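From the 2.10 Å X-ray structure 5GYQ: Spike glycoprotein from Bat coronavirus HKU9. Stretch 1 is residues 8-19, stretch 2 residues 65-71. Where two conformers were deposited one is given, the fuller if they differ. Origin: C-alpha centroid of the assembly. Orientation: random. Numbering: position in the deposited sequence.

Stretch 1 (8-19) PPYSVLQDPPQP
Stretch 2 65-71: TLDVMRI

A proline-rich segment packs against an extended strand of the same chain, burying 562 Å² between them; Arg-70 (128 Å²) and Val-68 (93 Å²) are the strand residues most covered by stretch 1. Residues 65-71 are all strand. Stretch 1 opens with Pro-9 as N-cap (phi/psi -84/64) of a short helix from Tyr-10, in which Leu-13 N donates a hydrogen bond to Pro-9 O at 3.1 Å; from Pro-16 to Gln-18 it is extended, near -58/136, -69/162 and -60/146. The two run in the same sense: Pro-9 lies level with Leu-66 (CA to CA 8.8 Å), and Pro-16 with Met-69 (CA to CA 4.7 Å), so the backbones converge.

Polar contacts centre on Arg-70. Its backbone N donates to Pro-17 O at 2.9 Å. Its side chain (chi1 to chi3 p, t, p; chi4 -143°) starts sideways and curls back, so that NE and NH2 both donate to Pro-16 O, at 2.8 and 3.0 Å. Asp-15 (chi1 t) points its CA-to-CB bond away, yet its carboxylate returns for a salt bridge, OD1 to NH2 of Arg-70 at 3.0 Å. These acceptors lie near the guanidinium plane, at its edge. Proline has no N-H to donate, but its carbonyl remains free to accept, and Arg-70 uses two in succession.

Apolar packing centres on Val-68 (chi1 t), pointed toward stretch 1. Its CG1 meets Val-12 CG1 (chi1 p) at 3.7 Å, Pro-17 CD at 4.1 Å and Pro-16 CB at 4.2 Å; a compact branched side chain suits this close pocket. Farther back, Leu-66 (m, t) sets CD1 4.1 Å from Pro-9 CD. Asp-67, between Leu-66 and Val-68 in sequence, is out of reach of stretch 1, as strand alternation allows.

Close approach of Met-69 completes the fit. Nearly fully extended (-163/-179), with chi1 p, chi2 -140° and chi3 p, it points away overall, but its CA makes a CA-H...O contact with Pro-17 O at 3.4 Å, and its CB lies 4.0 Å from Pro-19 CA.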

ATOM      1  N   PRO A   8       8.866  10.055  -5.595  1.00 30.38           N
ATOM      2  CA  PRO A   8       7.703   9.168  -5.690  1.00 31.65           C
ATOM      3  C   PRO A   8       8.087   7.826  -6.304  1.00 28.75           C
ATOM      4  O   PRO A   8       8.975   7.787  -7.150  1.00 28.62           O
ATOM      5  CB  PRO A   8       6.739   9.937  -6.606  1.00 24.37           C
ATOM      6  CG  PRO A   8       7.266  11.344  -6.654  1.00 33.44           C
ATOM      7  CD  PRO A   8       8.743  11.219  -6.487  1.00 27.93           C
ATOM      8  N   PRO A   9       7.428   6.739  -5.876  1.00 29.49           N
ATOM      9  CA  PRO A   9       7.743   5.391  -6.360  1.00 33.84           C
ATOM     10  C   PRO A   9       7.054   5.051  -7.686  1.00 31.02           C
ATOM     11  O   PRO A   9       6.228   4.141  -7.725  1.00 28.82           O
ATOM     12  CB  PRO A   9       7.227   4.498  -5.231  1.00 31.51           C
ATOM     13  CG  PRO A   9       6.069   5.252  -4.679  1.00 29.80           C
ATOM     14  CD  PRO A   9       6.418   6.717  -4.803  1.00 31.46           C
ATOM     15  N   TYR A  10       7.400   5.772  -8.751  1.00 28.39           N
ATOM     16  CA  TYR A  10       6.812   5.555 -10.075  1.00 29.97           C
ATOM     17  C   TYR A  10       6.925   4.100 -10.539  1.00 27.24           C
ATOM     18  O   TYR A  10       5.942   3.488 -10.984  1.00 30.64           O
ATOM     19  CB  TYR A  10       7.483   6.461 -11.116  1.00 35.55           C
ATOM     20  CG  TYR A  10       7.315   7.956 -10.900  1.00 36.08           C
ATOM     21  CD1 TYR A  10       6.164   8.613 -11.313  1.00 29.12           C
ATOM     22  CD2 TYR A  10       8.326   8.711 -10.320  1.00 34.80           C
ATOM     23  CE1 TYR A  10       6.013   9.972 -11.129  1.00 34.33           C
ATOM     24  CE2 TYR A  10       8.187  10.068 -10.133  1.00 35.63           C
ATOM     25  CZ  TYR A  10       7.026  10.695 -10.541  1.00 37.18           C
ATOM     26  OH  TYR A  10       6.873  12.051 -10.361  1.00 46.94           O
ATOM     27  N   SER A  11       8.134   3.556 -10.429  0.62 29.78           N
ATOM     28  CA  SER A  11       8.436   2.217 -10.928  0.62 32.76           C
ATOM     29  C   SER A  11       7.573   1.137 -10.287  0.62 29.02           C
ATOM     30  O   SER A  11       7.046   0.271 -10.979  0.62 30.43           O
ATOM     31  CB  SER A  11       9.915   1.892 -10.705  0.62 29.82           C
ATOM     32  OG  SER A  11      10.260   2.020  -9.338  0.62 29.00           O
ATOM     33  N   VAL A  12       7.433   1.188  -8.967  1.00 31.35           N
ATOM     34  CA  VAL A  12       6.648   0.191  -8.256  1.00 32.49           C
ATOM     35  C   VAL A  12       5.160   0.418  -8.514  1.00 34.96           C
ATOM     36  O   VAL A  12       4.353  -0.507  -8.417  1.00 37.74           O
ATOM     37  CB  VAL A  12       6.940   0.209  -6.740  1.00 33.33           C
ATOM     38  CG1 VAL A  12       6.030   1.183  -6.012  1.00 33.57           C
ATOM     39  CG2 VAL A  12       6.787  -1.179  -6.168  1.00 30.80           C
ATOM     40  N   LEU A  13       4.803   1.650  -8.863  1.00 28.53           N
ATOM     41  CA  LEU A  13       3.418   1.976  -9.167  1.00 32.78           C
ATOM     42  C   LEU A  13       3.018   1.413 -10.519  1.00 33.18           C
ATOM     43  O   LEU A  13       1.863   1.048 -10.720  1.00 37.48           O
ATOM     44  CB  LEU A  13       3.191   3.485  -9.142  1.00 32.51           C
ATOM     45  CG  LEU A  13       3.054   4.110  -7.756  1.00 30.50           C
ATOM     46  CD1 LEU A  13       2.887   5.614  -7.867  1.00 30.49           C
ATOM     47  CD2 LEU A  13       1.890   3.489  -6.999  1.00 29.40           C
ATOM     48  N   GLN A  14       3.959   1.339 -11.454  1.00 35.69           N
ATOM     49  CA  GLN A  14       3.617   0.763 -12.755  1.00 41.75           C
ATOM     50  C   GLN A  14       3.697  -0.769 -12.753  1.00 38.64           C
ATOM     51  O   GLN A  14       3.223  -1.419 -13.686  1.00 41.78           O
ATOM     52  CB  GLN A  14       4.506   1.357 -13.854  1.00 45.87           C
ATOM     53  CG  GLN A  14       5.931   0.862 -13.872  1.00 49.49           C
ATOM     54  CD  GLN A  14       6.808   1.675 -14.804  1.00 47.34           C
ATOM     55  OE1 GLN A  14       6.625   2.884 -14.954  1.00 48.27           O
ATOM     56  NE2 GLN A  14       7.764   1.014 -15.437  1.00 42.82           N
ATOM     57  N   ASP A  15       4.285  -1.343 -11.707  1.00 39.69           N
ATOM     58  CA  ASP A  15       4.309  -2.797 -11.556  1.00 32.96           C
ATOM     59  C   ASP A  15       4.343  -3.211 -10.086  1.00 34.04           C
ATOM     60  O   ASP A  15       5.396  -3.590  -9.570  1.00 32.60           O
ATOM     61  CB  ASP A  15       5.510  -3.397 -12.295  1.00 39.94           C
ATOM     62  CG  ASP A  15       5.493  -4.919 -12.306  1.00 48.09           C
ATOM     63  OD1 ASP A  15       4.416  -5.509 -12.076  1.00 50.97           O
ATOM     64  OD2 ASP A  15       6.556  -5.524 -12.551  1.00 47.83           O
ATOM     65  N   PRO A  16       3.184  -3.146  -9.409  1.00 26.47           N
ATOM     66  CA  PRO A  16       3.076  -3.471  -7.983  1.00 24.13           C
ATOM     67  C   PRO A  16       3.528  -4.890  -7.656  1.00 21.59           C
ATOM     68  O   PRO A  16       3.171  -5.831  -8.366  1.00 20.91           O
ATOM     69  CB  PRO A  16       1.580  -3.301  -7.698  1.00 19.96           C
ATOM     70  CG  PRO A  16       1.107  -2.350  -8.745  1.00 24.72           C
ATOM     71  CD  PRO A  16       1.898  -2.699  -9.967  1.00 26.31           C
ATOM     72  N   PRO A  17       4.308  -5.045  -6.577  1.00 18.14           N
ATOM     73  CA  PRO A  17       4.823  -6.363  -6.199  1.00 18.09           C
ATOM     74  C   PRO A  17       3.717  -7.290  -5.711  1.00 15.65           C
ATOM     75  O   PRO A  17       2.628  -6.827  -5.370  1.00 15.70           O
ATOM     76  CB  PRO A  17       5.810  -6.045  -5.072  1.00 24.79           C
ATOM     77  CG  PRO A  17       5.327  -4.759  -4.495  1.00 18.59           C
ATOM     78  CD  PRO A  17       4.706  -3.991  -5.626  1.00 13.18           C
ATOM     79  N   GLN A  18       3.992  -8.590  -5.703  1.00 18.63           N
ATOM     80  CA  GLN A  18       3.077  -9.551  -5.111  1.00 18.15           C
ATOM     81  C   GLN A  18       2.913  -9.201  -3.637  1.00 16.75           C
ATOM     82  O   GLN A  18       3.857  -8.725  -3.006  1.00 13.41           O
ATOM     83  CB  GLN A  18       3.604 -10.978  -5.280  1.00 19.14           C
ATOM     84  CG  GLN A  18       3.852 -11.387  -6.727  1.00 18.88           C
ATOM     85  CD  GLN A  18       2.571 -11.517  -7.534  1.00 24.06           C
ATOM     86  OE1 GLN A  18       1.475 -11.597  -6.979  1.00 20.96           O
ATOM     87  NE2 GLN A  18       2.706 -11.538  -8.856  1.00 30.57           N
ATOM     88  N   PRO A  19       1.711  -9.420  -3.085  1.00 18.95           N
ATOM     89  CA  PRO A  19       1.444  -9.041  -1.693  1.00 13.66           C
ATOM     90  C   PRO A  19       2.362  -9.738  -0.693  1.00 14.68           C
ATOM     91  O   PRO A  19       2.638  -9.174   0.368  1.00 14.24           O
ATOM     92  CB  PRO A  19      -0.013  -9.466  -1.485  1.00 17.59           C
ATOM     93  CG  PRO A  19      -0.300 -10.443  -2.568  1.00 17.83           C
ATOM     94  CD  PRO A  19       0.532 -10.018  -3.731  1.00 17.08           C
ATOM     95  N   THR A  65       3.803   7.124   5.050  1.00 27.29           N
ATOM     96  CA  THR A  65       4.315   5.825   4.628  1.00 26.85           C
ATOM     97  C   THR A  65       3.489   5.278   3.473  1.00 26.04           C
ATOM     98  O   THR A  65       2.263   5.301   3.517  1.00 22.38           O
ATOM     99  CB  THR A  65       4.313   4.817   5.788  1.00 30.60           C
ATOM    100  OG1 THR A  65       5.062   5.352   6.885  1.00 38.70           O
ATOM    101  CG2 THR A  65       4.935   3.500   5.353  1.00 27.67           C
ATOM    102  N   LEU A  66       4.166   4.797   2.435  1.00 15.82           N
ATOM    103  CA  LEU A  66       3.487   4.219   1.280  1.00 16.98           C
ATOM    104  C   LEU A  66       3.782   2.732   1.150  1.00 15.82           C
ATOM    105  O   LEU A  66       4.917   2.340   0.894  1.00 17.92           O
ATOM    106  CB  LEU A  66       3.907   4.933  -0.006  1.00 15.71           C
ATOM    107  CG  LEU A  66       3.805   6.458  -0.004  1.00 32.18           C
ATOM    108  CD1 LEU A  66       4.378   7.035  -1.292  1.00 28.95           C
ATOM    109  CD2 LEU A  66       2.363   6.901   0.194  1.00 18.32           C
ATOM    110  N   ASP A  67       2.758   1.906   1.327  1.00 18.04           N
ATOM    111  CA  ASP A  67       2.913   0.471   1.122  1.00 16.45           C
ATOM    112  C   ASP A  67       2.269   0.070  -0.192  1.00 15.56           C
ATOM    113  O   ASP A  67       1.097   0.330  -0.417  1.00 16.54           O
ATOM    114  CB  ASP A  67       2.303  -0.313   2.280  1.00 15.36           C
ATOM    115  CG  ASP A  67       2.928   0.048   3.609  1.00 20.02           C
ATOM    116  OD1 ASP A  67       4.108   0.449   3.618  1.00 20.93           O
ATOM    117  OD2 ASP A  67       2.242  -0.071   4.644  1.00 18.12           O
ATOM    118  N   VAL A  68       3.034  -0.568  -1.064  1.00 11.07           N
ATOM    119  CA  VAL A  68       2.543  -0.863  -2.402  1.00  9.73           C
ATOM    120  C   VAL A  68       2.567  -2.358  -2.694  1.00 13.59           C
ATOM    121  O   VAL A  68       3.550  -3.057  -2.390  1.00 13.02           O
ATOM    122  CB  VAL A  68       3.364  -0.116  -3.465  1.00  9.03           C
ATOM    123  CG1 VAL A  68       2.846  -0.425  -4.858  1.00 12.68           C
ATOM    124  CG2 VAL A  68       3.311   1.386  -3.205  1.00 13.08           C
ATOM    125  N   MET A  69       1.467  -2.839  -3.269  1.00 12.52           N
ATOM    126  CA  MET A  69       1.352  -4.243  -3.655  1.00 12.75           C
ATOM    127  C   MET A  69       0.204  -4.421  -4.632  1.00 16.74           C
ATOM    128  O   MET A  69      -0.455  -3.454  -4.996  1.00 17.64           O
ATOM    129  CB  MET A  69       1.133  -5.123  -2.424  1.00 11.46           C
ATOM    130  CG  MET A  69      -0.239  -4.942  -1.782  1.00 16.67           C
ATOM    131  SD  MET A  69      -0.173  -4.959   0.023  1.00 18.06           S
ATOM    132  CE  MET A  69       0.461  -3.315   0.348  1.00 10.60           C
ATOM    133  N   ARG A  70      -0.041  -5.656  -5.054  1.00 16.16           N
ATOM    134  CA  ARG A  70      -1.211  -5.954  -5.863  1.00 15.11           C
ATOM    135  C   ARG A  70      -2.207  -6.757  -5.036  1.00 17.63           C
ATOM    136  O   ARG A  70      -1.832  -7.392  -4.050  1.00 16.28           O
ATOM    137  CB  ARG A  70      -0.821  -6.707  -7.138  1.00 17.23           C
ATOM    138  CG  ARG A  70      -0.119  -8.035  -6.921  1.00 20.62           C
ATOM    139  CD  ARG A  70       0.306  -8.630  -8.255  1.00 24.59           C
ATOM    140  NE  ARG A  70       1.141  -7.699  -9.009  1.00 31.03           N
ATOM    141  CZ  ARG A  70       1.097  -7.545 -10.329  1.00 38.89           C
ATOM    142  NH1 ARG A  70       0.252  -8.264 -11.057  1.00 34.78           N
ATOM    143  NH2 ARG A  70       1.896  -6.666 -10.923  1.00 29.63           N
ATOM    144  N   ILE A  71      -3.474  -6.728  -5.436  1.00 15.15           N
ATOM    145  CA  ILE A  71      -4.536  -7.312  -4.620  1.00 13.98           C
ATOM    146  C   ILE A  71      -5.765  -7.591  -5.484  1.00 17.13           C
ATOM    147  O   ILE A  71      -6.107  -6.783  -6.341  1.00 19.39           O
ATOM    148  CB  ILE A  71      -4.892  -6.364  -3.436  1.00 14.48           C
ATOM    149  CG1 ILE A  71      -5.855  -7.019  -2.448  1.00 10.62           C
ATOM    150  CG2 ILE A  71      -5.445  -5.032  -3.941  1.00 13.07           C
ATOM    151  CD1 ILE A  71      -6.082  -6.179  -1.191  1.00 14.30           C
TER